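Local coordinates for cell surface protein (Faecalibacterium prausnitzii A2-165, PDB 4GT6) that is of unknown function but, as an extracellular leucine-rich repeat protein, probably binds other proteins at the cell surface, at residues T172-R177 and T194-N199; D129-H134 and V151-F156; V165-S170 and H188-V193. All coordinates share one frame; numbering follows the deposited sequence. Where two conformers were deposited one is given.

Contact 1 of 3, residues T172-R177 and T194-N199. With EDO (1,2-ethanediol), chain F; EDO (1,2-ethanediol), chain G; EDO (1,2-ethanediol), chain L.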
loop_
_atom_site.group_PDB
_atom_site.type_symbol
_atom_site.label_atom_id
_atom_site.label_comp_id
_atom_site.label_asym_id
_atom_site.label_seq_id
_atom_site.Cartn_x
_atom_site.Cartn_y
_atom_site.Cartn_z
ATOM N N THR A 172 -1.644 -8.688 -14.154
ATOM C CA THR A 172 -3.093 -8.935 -14.094
ATOM C C THR A 172 -3.680 -8.541 -12.739
ATOM O O THR A 172 -4.911 -8.523 -12.593
ATOM C CB THR A 172 -3.443 -10.404 -14.397
ATOM O OG1 THR A 172 -3.074 -11.219 -13.280
ATOM C CG2 THR A 172 -2.810 -10.907 -15.688
ATOM N N ALA A 173 -2.819 -8.302 -11.737
ATOM C CA ALA A 173 -3.298 -7.954 -10.401
ATOM C C ALA A 173 -2.356 -7.029 -9.699
ATOM O O ALA A 173 -1.141 -7.175 -9.812
ATOM C CB ALA A 173 -3.515 -9.212 -9.549
ATOM N N ILE A 174 -2.922 -6.059 -8.979
ATOM C CA ILE A 174 -2.182 -5.138 -8.105
ATOM C C ILE A 174 -2.743 -5.447 -6.739
ATOM O O ILE A 174 -3.876 -5.068 -6.449
ATOM C CB ILE A 174 -2.309 -3.653 -8.523
ATOM C CG1 ILE A 174 -1.811 -3.430 -9.954
ATOM C CG2 ILE A 174 -1.585 -2.734 -7.511
ATOM C CD1 ILE A 174 -2.254 -2.035 -10.538
ATOM N N GLU A 175 -1.980 -6.157 -5.901
ATOM C CA GLU A 175 -2.546 -6.672 -4.654
ATOM C C GLU A 175 -2.677 -5.615 -3.562
ATOM O O GLU A 175 -2.220 -4.480 -3.714
ATOM C CB GLU A 175 -1.782 -7.932 -4.150
ATOM C CG GLU A 175 -1.664 -9.076 -5.171
ATOM C CD GLU A 175 -2.928 -9.761 -5.685
ATOM O OE1 GLU A 175 -4.051 -9.322 -5.346
ATOM O OE2 GLU A 175 -2.791 -10.738 -6.456
ATOM N N GLU A 176 -3.330 -5.986 -2.467
ATOM C CA GLU A 176 -3.577 -5.090 -1.342
ATOM C C GLU A 176 -2.351 -4.318 -0.907
ATOM O O GLU A 176 -1.275 -4.911 -0.750
ATOM C CB GLU A 176 -4.063 -5.896 -0.124
ATOM C CG GLU A 176 -5.492 -6.381 -0.228
ATOM C CD GLU A 176 -5.999 -7.144 0.981
ATOM O OE1 GLU A 176 -5.205 -7.369 1.925
ATOM O OE2 GLU A 176 -7.189 -7.541 0.972
ATOM N N ARG A 177 -2.525 -2.992 -0.683
ATOM C CA ARG A 177 -1.488 -2.088 -0.150
ATOM C C ARG A 177 -0.202 -2.043 -1.007
ATOM O O ARG A 177 0.830 -1.566 -0.527
ATOM C CB ARG A 177 -1.127 -2.479 1.316
ATOM C CG ARG A 177 -2.349 -2.669 2.236
ATOM C CD ARG A 177 -2.015 -2.965 3.700
ATOM N NE ARG A 177 -1.165 -1.952 4.333
ATOM C CZ ARG A 177 -1.583 -0.762 4.759
ATOM N NH1 ARG A 177 -2.850 -0.399 4.607
ATOM N NH2 ARG A 177 -0.728 0.082 5.322
ATOM N N THR A 194 -7.138 -7.238 -13.702
ATOM C CA THR A 194 -8.511 -7.676 -13.381
ATOM C C THR A 194 -8.762 -7.658 -11.875
ATOM O O THR A 194 -9.890 -7.937 -11.436
ATOM C CB THR A 194 -8.829 -9.061 -13.965
ATOM O OG1 THR A 194 -7.890 -9.999 -13.429
ATOM C CG2 THR A 194 -8.850 -9.065 -15.505
ATOM N N ARG A 195 -7.721 -7.318 -11.084
ATOM C CA ARG A 195 -7.858 -7.210 -9.633
ATOM C C ARG A 195 -6.959 -6.116 -9.097
ATOM O O ARG A 195 -5.765 -6.072 -9.399
ATOM C CB ARG A 195 -7.549 -8.551 -8.923
ATOM C CG ARG A 195 -7.524 -8.437 -7.381
ATOM C CD ARG A 195 -7.535 -9.793 -6.695
ATOM N NE ARG A 195 -6.268 -10.506 -6.884
ATOM C CZ ARG A 195 -6.084 -11.509 -7.735
ATOM N NH1 ARG A 195 -7.091 -11.947 -8.483
ATOM N NH2 ARG A 195 -4.892 -12.076 -7.854
ATOM N N ILE A 196 -7.533 -5.243 -8.280
ATOM C CA ILE A 196 -6.773 -4.238 -7.532
ATOM C C ILE A 196 -7.226 -4.419 -6.092
ATOM O O ILE A 196 -8.405 -4.226 -5.794
ATOM C CB ILE A 196 -6.911 -2.766 -8.029
ATOM C CG1 ILE A 196 -6.488 -2.617 -9.510
ATOM C CG2 ILE A 196 -6.086 -1.836 -7.103
ATOM C CD1 ILE A 196 -6.472 -1.161 -10.079
ATOM N N GLY A 197 -6.310 -4.838 -5.228
ATOM C CA GLY A 197 -6.623 -5.136 -3.842
ATOM C C GLY A 197 -6.915 -3.898 -3.025
ATOM O O GLY A 197 -6.538 -2.788 -3.407
ATOM N N THR A 198 -7.546 -4.096 -1.874
ATOM C CA THR A 198 -7.905 -3.036 -0.924
ATOM C C THR A 198 -6.686 -2.181 -0.593
ATOM O O THR A 198 -5.638 -2.768 -0.285
ATOM C CB THR A 198 -8.461 -3.694 0.363
ATOM O OG1 THR A 198 -9.435 -4.692 0.041
ATOM C CG2 THR A 198 -9.066 -2.701 1.296
ATOM N N ASN A 199 -6.815 -0.834 -0.603
ATOM C CA ASN A 199 -5.775 0.114 -0.202
ATOM C C ASN A 199 -4.498 0.067 -1.052
ATOM O O ASN A 199 -3.484 0.641 -0.637
ATOM C CB ASN A 199 -5.423 -0.097 1.290
ATOM C CG ASN A 199 -6.515 0.349 2.214
ATOM O OD1 ASN A 199 -7.152 1.372 1.980
ATOM N ND2 ASN A 199 -6.801 -0.439 3.254
HETATM C C1 EDO F . -8.651 -0.401 -3.858
HETATM O O1 EDO F . -8.785 0.144 -2.515
HETATM C C2 EDO F . -9.599 -1.633 -4.025
HETATM O O2 EDO F . -9.879 -1.992 -5.385
HETATM C C1 EDO G . -4.409 2.606 6.273
HETATM O O1 EDO G . -4.492 1.208 6.039
HETATM C C2 EDO G . -4.441 3.332 4.907
HETATM O O2 EDO G . -3.275 3.035 4.180
HETATM C C1 EDO L . -8.999 -1.201 5.855
HETATM O O1 EDO L . -9.022 0.046 5.178
HETATM C C2 EDO L . -10.260 -2.044 5.595
HETATM O O2 EDO L . -10.187 -2.602 4.305
HETATM O O HOH W 1 -5.851 -11.139 -11.692
HETATM O O HOH W 2 -8.498 -6.771 -1.350
HETATM O O HOH W 3 -5.411 -2.662 4.248
#

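Contact 2 of 3, residues D129-H134 and V151-F156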
loop_
_atom_site.group_PDB
_atom_site.type_symbol
_atom_site.label_atom_id
_atom_site.label_comp_id
_atom_site.label_asym_id
_atom_site.label_seq_id
_atom_site.Cartn_x
_atom_site.Cartn_y
_atom_site.Cartn_z
ATOM N N ASP A 129 7.779 -11.490 -4.651
ATOM C CA ASP A 129 6.771 -11.845 -3.659
ATOM C C ASP A 129 6.458 -10.691 -2.707
ATOM O O ASP A 129 7.059 -9.623 -2.781
ATOM C CB ASP A 129 7.186 -13.107 -2.888
ATOM C CG ASP A 129 6.046 -14.074 -2.543
ATOM O OD1 ASP A 129 4.844 -13.621 -2.487
ATOM O OD2 ASP A 129 6.345 -15.267 -2.269
ATOM N N SER A 130 5.470 -10.907 -1.836
ATOM C CA SER A 130 4.909 -9.910 -0.913
ATOM C C SER A 130 5.937 -9.073 -0.190
ATOM O O SER A 130 6.928 -9.618 0.318
ATOM C CB SER A 130 4.067 -10.610 0.151
ATOM O OG SER A 130 3.142 -11.465 -0.505
ATOM N N GLU A 131 5.673 -7.744 -0.131
ATOM C CA GLU A 131 6.429 -6.752 0.646
ATOM C C GLU A 131 7.937 -6.763 0.368
ATOM O O GLU A 131 8.709 -6.379 1.254
ATOM C CB GLU A 131 6.224 -7.083 2.135
ATOM C CG GLU A 131 4.775 -6.997 2.599
ATOM C CD GLU A 131 4.637 -7.430 4.044
ATOM O OE1 GLU A 131 4.827 -8.633 4.340
ATOM O OE2 GLU A 131 4.440 -6.535 4.894
ATOM N N ALA A 132 8.360 -7.141 -0.844
ATOM C CA ALA A 132 9.785 -7.228 -1.159
ATOM C C ALA A 132 10.479 -5.877 -1.030
ATOM O O ALA A 132 11.659 -5.861 -0.697
ATOM C CB ALA A 132 9.982 -7.774 -2.565
ATOM N N PHE A 133 9.756 -4.740 -1.235
ATOM C CA PHE A 133 10.405 -3.432 -1.126
ATOM C C PHE A 133 9.666 -2.541 -0.141
ATOM O O PHE A 133 9.704 -1.318 -0.269
ATOM C CB PHE A 133 10.521 -2.769 -2.523
ATOM C CG PHE A 133 11.442 -3.572 -3.423
ATOM C CD1 PHE A 133 12.828 -3.478 -3.289
ATOM C CD2 PHE A 133 10.923 -4.457 -4.366
ATOM C CE1 PHE A 133 13.680 -4.234 -4.102
ATOM C CE2 PHE A 133 11.776 -5.234 -5.168
ATOM C CZ PHE A 133 13.150 -5.146 -4.994
ATOM N N HIS A 134 8.961 -3.155 0.809
ATOM C CA HIS A 134 8.188 -2.442 1.829
ATOM C C HIS A 134 9.145 -1.530 2.637
ATOM O O HIS A 134 10.176 -1.998 3.115
ATOM C CB HIS A 134 7.469 -3.476 2.720
ATOM C CG HIS A 134 6.508 -2.942 3.747
ATOM N ND1 HIS A 134 5.680 -3.802 4.454
ATOM C CD2 HIS A 134 6.294 -1.680 4.187
ATOM C CE1 HIS A 134 4.988 -3.039 5.285
ATOM N NE2 HIS A 134 5.327 -1.755 5.165
ATOM N N VAL A 151 1.566 -7.549 -8.949
ATOM C CA VAL A 151 2.331 -6.758 -7.999
ATOM C C VAL A 151 1.866 -7.295 -6.663
ATOM O O VAL A 151 0.709 -7.068 -6.293
ATOM C CB VAL A 151 2.128 -5.230 -8.171
ATOM C CG1 VAL A 151 2.908 -4.465 -7.089
ATOM C CG2 VAL A 151 2.582 -4.791 -9.554
ATOM N N ALA A 152 2.719 -8.080 -5.979
ATOM C CA ALA A 152 2.323 -8.764 -4.733
ATOM C C ALA A 152 1.990 -7.764 -3.612
ATOM O O ALA A 152 2.366 -6.592 -3.690
ATOM C CB ALA A 152 3.408 -9.740 -4.295
ATOM N N ASP A 153 1.221 -8.212 -2.619
ATOM C CA ASP A 153 0.725 -7.352 -1.543
ATOM C C ASP A 153 1.844 -6.614 -0.813
ATOM O O ASP A 153 2.903 -7.190 -0.548
ATOM C CB ASP A 153 -0.128 -8.138 -0.537
ATOM C CG ASP A 153 0.596 -9.239 0.193
ATOM O OD1 ASP A 153 0.775 -10.334 -0.401
ATOM O OD2 ASP A 153 1.026 -9.000 1.330
ATOM N N GLY A 154 1.609 -5.331 -0.573
ATOM C CA GLY A 154 2.515 -4.446 0.155
ATOM C C GLY A 154 3.887 -4.283 -0.457
ATOM O O GLY A 154 4.813 -3.869 0.235
HETATM N N MSE A 155 4.027 -4.598 -1.756
HETATM C CA MSE A 155 5.343 -4.577 -2.408
HETATM C C MSE A 155 6.078 -3.256 -2.224
HETATM O O MSE A 155 7.275 -3.303 -1.910
HETATM C CB MSE A 155 5.277 -4.926 -3.897
HETATM C CG MSE A 155 6.666 -4.843 -4.597
HETATM SE SE MSE A 155 6.614 -5.580 -6.366
HETATM C CE MSE A 155 5.928 -7.228 -5.796
ATOM N N PHE A 156 5.417 -2.107 -2.397
ATOM C CA PHE A 156 6.081 -0.825 -2.223
ATOM C C PHE A 156 5.422 0.003 -1.156
ATOM O O PHE A 156 5.554 1.227 -1.195
ATOM C CB PHE A 156 6.106 -0.028 -3.544
ATOM C CG PHE A 156 6.826 -0.735 -4.669
ATOM C CD1 PHE A 156 8.217 -0.824 -4.682
ATOM C CD2 PHE A 156 6.116 -1.309 -5.716
ATOM C CE1 PHE A 156 8.884 -1.499 -5.720
ATOM C CE2 PHE A 156 6.786 -1.954 -6.772
ATOM C CZ PHE A 156 8.158 -2.061 -6.750
#

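Contact 3 of 3, residues V165-S170 and H188-V193. With EDO (1,2-ethanediol), chain J.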
loop_
_atom_site.group_PDB
_atom_site.type_symbol
_atom_site.label_atom_id
_atom_site.label_comp_id
_atom_site.label_asym_id
_atom_site.label_seq_id
_atom_site.Cartn_x
_atom_site.Cartn_y
_atom_site.Cartn_z
ATOM N N VAL A 165 6.168 4.629 -11.236
ATOM C CA VAL A 165 6.238 3.176 -11.378
ATOM C C VAL A 165 5.692 2.836 -12.748
ATOM O O VAL A 165 4.578 3.259 -13.096
ATOM C CB VAL A 165 5.537 2.341 -10.263
ATOM C CG1 VAL A 165 5.603 0.834 -10.571
ATOM C CG2 VAL A 165 6.165 2.592 -8.895
ATOM N N THR A 166 6.452 2.064 -13.513
ATOM C CA THR A 166 6.006 1.591 -14.818
ATOM C C THR A 166 5.630 0.121 -14.678
ATOM O O THR A 166 6.476 -0.709 -14.322
ATOM C CB THR A 166 7.073 1.845 -15.886
ATOM O OG1 THR A 166 7.314 3.251 -15.927
ATOM C CG2 THR A 166 6.645 1.338 -17.290
ATOM N N LEU A 167 4.336 -0.189 -14.907
ATOM C CA LEU A 167 3.863 -1.565 -14.847
ATOM C C LEU A 167 3.781 -2.135 -16.248
ATOM O O LEU A 167 3.360 -1.425 -17.165
ATOM C CB LEU A 167 2.494 -1.667 -14.147
ATOM C CG LEU A 167 2.432 -1.264 -12.664
ATOM C CD1 LEU A 167 1.053 -1.565 -12.111
ATOM C CD2 LEU A 167 3.449 -2.027 -11.847
ATOM N N PRO A 168 4.160 -3.417 -16.433
ATOM C CA PRO A 168 4.105 -4.014 -17.775
ATOM C C PRO A 168 2.717 -4.510 -18.151
ATOM O O PRO A 168 1.869 -4.706 -17.283
ATOM C CB PRO A 168 5.062 -5.203 -17.634
ATOM C CG PRO A 168 4.900 -5.644 -16.236
ATOM C CD PRO A 168 4.674 -4.382 -15.437
ATOM N N ASP A 169 2.521 -4.800 -19.448
ATOM C CA ASP A 169 1.263 -5.332 -19.971
ATOM C C ASP A 169 0.901 -6.690 -19.338
ATOM O O ASP A 169 -0.275 -7.025 -19.237
ATOM C CB ASP A 169 1.379 -5.473 -21.499
ATOM C CG ASP A 169 1.559 -4.160 -22.266
ATOM O OD1 ASP A 169 1.309 -3.078 -21.677
ATOM O OD2 ASP A 169 1.907 -4.218 -23.467
ATOM N N SER A 170 1.913 -7.452 -18.851
ATOM C CA SER A 170 1.679 -8.780 -18.282
ATOM C C SER A 170 1.017 -8.751 -16.886
ATOM O O SER A 170 0.540 -9.792 -16.434
ATOM C CB SER A 170 2.994 -9.565 -18.229
ATOM O OG SER A 170 4.014 -8.845 -17.552
ATOM N N HIS A 188 -0.695 4.502 -14.107
ATOM C CA HIS A 188 -1.270 3.946 -15.325
ATOM C C HIS A 188 -1.570 2.482 -15.040
ATOM O O HIS A 188 -0.670 1.728 -14.649
ATOM C CB HIS A 188 -0.413 4.112 -16.584
ATOM C CG HIS A 188 -1.049 3.445 -17.776
ATOM N ND1 HIS A 188 -2.165 3.981 -18.386
ATOM C CD2 HIS A 188 -0.767 2.251 -18.352
ATOM C CE1 HIS A 188 -2.490 3.135 -19.352
ATOM N NE2 HIS A 188 -1.671 2.084 -19.375
ATOM N N ILE A 189 -2.844 2.097 -15.175
ATOM C CA ILE A 189 -3.285 0.717 -14.981
ATOM C C ILE A 189 -3.217 -0.001 -16.328
ATOM O O ILE A 189 -3.969 0.377 -17.237
ATOM C CB ILE A 189 -4.724 0.656 -14.368
ATOM C CG1 ILE A 189 -4.849 1.524 -13.067
ATOM C CG2 ILE A 189 -5.152 -0.797 -14.149
ATOM C CD1 ILE A 189 -3.874 1.168 -11.871
ATOM N N PRO A 190 -2.359 -1.043 -16.494
ATOM C CA PRO A 190 -2.301 -1.727 -17.802
ATOM C C PRO A 190 -3.590 -2.513 -18.098
ATOM O O PRO A 190 -4.372 -2.827 -17.188
ATOM C CB PRO A 190 -1.058 -2.611 -17.700
ATOM C CG PRO A 190 -0.780 -2.758 -16.259
ATOM C CD PRO A 190 -1.374 -1.586 -15.534
ATOM N N ALA A 191 -3.826 -2.814 -19.397
ATOM C CA ALA A 191 -5.046 -3.456 -19.914
ATOM C C ALA A 191 -5.461 -4.764 -19.253
ATOM O O ALA A 191 -6.659 -4.994 -19.095
ATOM C CB ALA A 191 -4.925 -3.684 -21.417
ATOM N N LYS A 192 -4.500 -5.602 -18.846
ATOM C CA LYS A 192 -4.836 -6.922 -18.304
ATOM C C LYS A 192 -5.135 -6.941 -16.804
ATOM O O LYS A 192 -5.400 -8.011 -16.261
ATOM C CB LYS A 192 -3.707 -7.904 -18.629
ATOM C CG LYS A 192 -3.784 -8.349 -20.098
ATOM C CD LYS A 192 -2.466 -8.879 -20.656
ATOM C CE LYS A 192 -1.796 -9.936 -19.814
ATOM N NZ LYS A 192 -1.719 -11.233 -20.518
ATOM N N VAL A 193 -5.119 -5.788 -16.132
ATOM C CA VAL A 193 -5.416 -5.784 -14.702
ATOM C C VAL A 193 -6.902 -6.155 -14.456
ATOM O O VAL A 193 -7.814 -5.463 -14.945
ATOM C CB VAL A 193 -5.036 -4.437 -14.041
ATOM C CG1 VAL A 193 -5.547 -4.400 -12.585
ATOM C CG2 VAL A 193 -3.508 -4.233 -14.087
HETATM C C1 EDO J . 1.628 3.240 -11.155
HETATM O O1 EDO J . 1.574 3.340 -12.564
HETATM C C2 EDO J . 1.296 1.795 -10.747
HETATM O O2 EDO J . 0.025 1.448 -11.282
HETATM O O HOH W 4 2.170 1.829 -15.031
HETATM O O HOH W 5 -1.804 -5.536 -17.745
HETATM O O HOH W 6 -2.022 -5.207 -20.271
HETATM O O HOH W 7 0.046 -0.181 -20.579
HETATM O O HOH W 8 -0.258 -11.900 -17.897
#

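Contact 1 of 3, residues T172-R177 and T194-N199
R195 and E175 form a side-on salt bridge between two successive turns of the leucine-rich repeat solenoid, the part of a longer cell surface protein seen here. R195 NE donates to E175 OE1 (2.9 Å) and R195 NH2 to E175 OE2 (2.9 Å), each oxygen offering its syn lone pair. With carboxylate and guanidinium only 15° apart in plane, the two bonds fix the rotation of both groups. R195 carries CG anti to its backbone N (chi1 173°), and a bend at chi3 (70°) sets NE facing the acid; E175 is itself bent at chi2. A173 CB lies over one face of the guanidinium, 3.6 Å from R195 NH2. On the opposite face of the sheet, I174 and I196 both hold CG1 beside the backbone N, and I174 CD1 lies 4.3 Å from I196 CD1; both side chains also touch I189 in the interior.

The backbones run parallel. I174 alternates partners, its N donating to R195 O and its O accepting from G197 N at 2.7 Å, as expected of parallel pairing. T172 O takes the N-H of T194. Beyond the strands G197, which has no side chain, brings its CA within 3.7 Å of E176 N. On its other flank, 172-177 pairs with V151 through A173 and E175. Water bridges the exposed side: E176, extended beyond CG, lies beside T198, and one water donates to E176 OE2 (2.8 Å) while accepting from T198 N (2.9 Å).

Contact 2 of 3, residues D129-H134 and V151-F156
S130 OG donates to D153 OD1 over 2.6 Å, the shortest polar bond between 129-134 and 151-156. The hydroxyl meets the oxygen from above, 39° out of the carboxylate plane. D153 holds CG between its backbone N and carbonyl carbon (chi1 62°), from where the carboxylate reaches the serine. The acid group of D153 also comes within 4.9 Å of E131 OE1 through its OD2, a pair of like charges that may raise the proton affinity of either group, although E131 is held by Q108 at OE1 and by H134 ND1 at OE2, which would offset this.

Both segments fold into type II beta turns, D129-A132 and A152-M155, stacked in successive turns of the leucine-rich repeat solenoid. Their third residues, E131 and G154, both have positive phi. E131 N donates to D153 O (2.9 Å), and E131 CA points its hydrogen at G154 O (3.3 Å). Further on, F133 N donates to the O of selenomethionine M155 (2.9 Å). Under the first turn, A152 CB packs against the peptide linking D129 to S130, 3.4 Å from S130 N.

F133 and F156, 23 residues apart, have nearly the same first torsion and point the same way. Their planes differ by 14°, yet with centroids 5.8 Å apart the rings barely overlap; the nearer approach is F133 CB to F156 CD1 at 3.7 Å. F133 also meets F110 of the preceding turn, continuing the row of aromatic rings. Both segments are loops: one follows strand 127-128 and leads to strand 141-143, the other follows strand 150-151, which pairs with strand 173-174, and leads to strand 164-166.

Contact 3 of 3, residues V165-S170 and H188-V193
K192 chi1 (-77°) sets CG beside the backbone N, an extended chi2 (158°) carries CD to D169 O, and the bend at chi3 (51°) turns CE back toward D169 O and S170 CA. K192 CD comes to 3.2 Å from D169 O, and CE also packs on S170 CA. Because K192 touches a crystal neighbour, the outer part of this chain may owe something to the lattice. P190, deposited in two conformers, makes the apolar contact: in the one described, CG rests 4.0 Å from L167 CB; it also comes to 3.4 Å from P168 O.

No direct hydrogen bond joins 165-170 to 188-193, and water supplies the polar links. Two waters each donate to D169 O and accept from K192 N, bridging the same two backbone atoms, at 2.6 and 2.7 Å from D169 O. A third accepts from L167 N and donates to H188 O (2.9 Å). Beside it, an ethanediol probably taken from the crystallisation liquor uses O1 twice, donating to V165 O and accepting from H188 N (3.0 Å), in the place where paired parallel strands would otherwise exchange backbone hydrogen bonds.

P190-V193 is a type I beta turn, closed by V193 N bonding to P190 O. Here the leucine-rich repeat coil leaves one strand and turns toward the next, P190 following strand 186-189 and V193 preceding strand 195-196. Strand 164-166 pairs with 141-143, whereas 186-189 pairs with 209-212, leaving the contact at the seam of two small parallel sheets. Behind it, L167 and I189 both pack on I174 of strand 173-174.

Successive turns of one solenoid meet in all three contacts, at different places around the coil. Contact 1 is a parallel strand pair, held by backbone hydrogen bonds with a salt bridge outside and isoleucines within. Contact 2 stacks loops; six of its touching residues are buried, and turn peptides and aromatic rings replace strand pairing. Contact 3 is the most hydrated, relying on water and aliphatic carbons where two sheets part. Contacts 1 and 2 share one sheet, since V151 pairs with A173 and E175. Contacts 1 and 3 alternate along the chain and meet inside the coil, where I174 CD1 packs against L167 CD1 and I189 CD1.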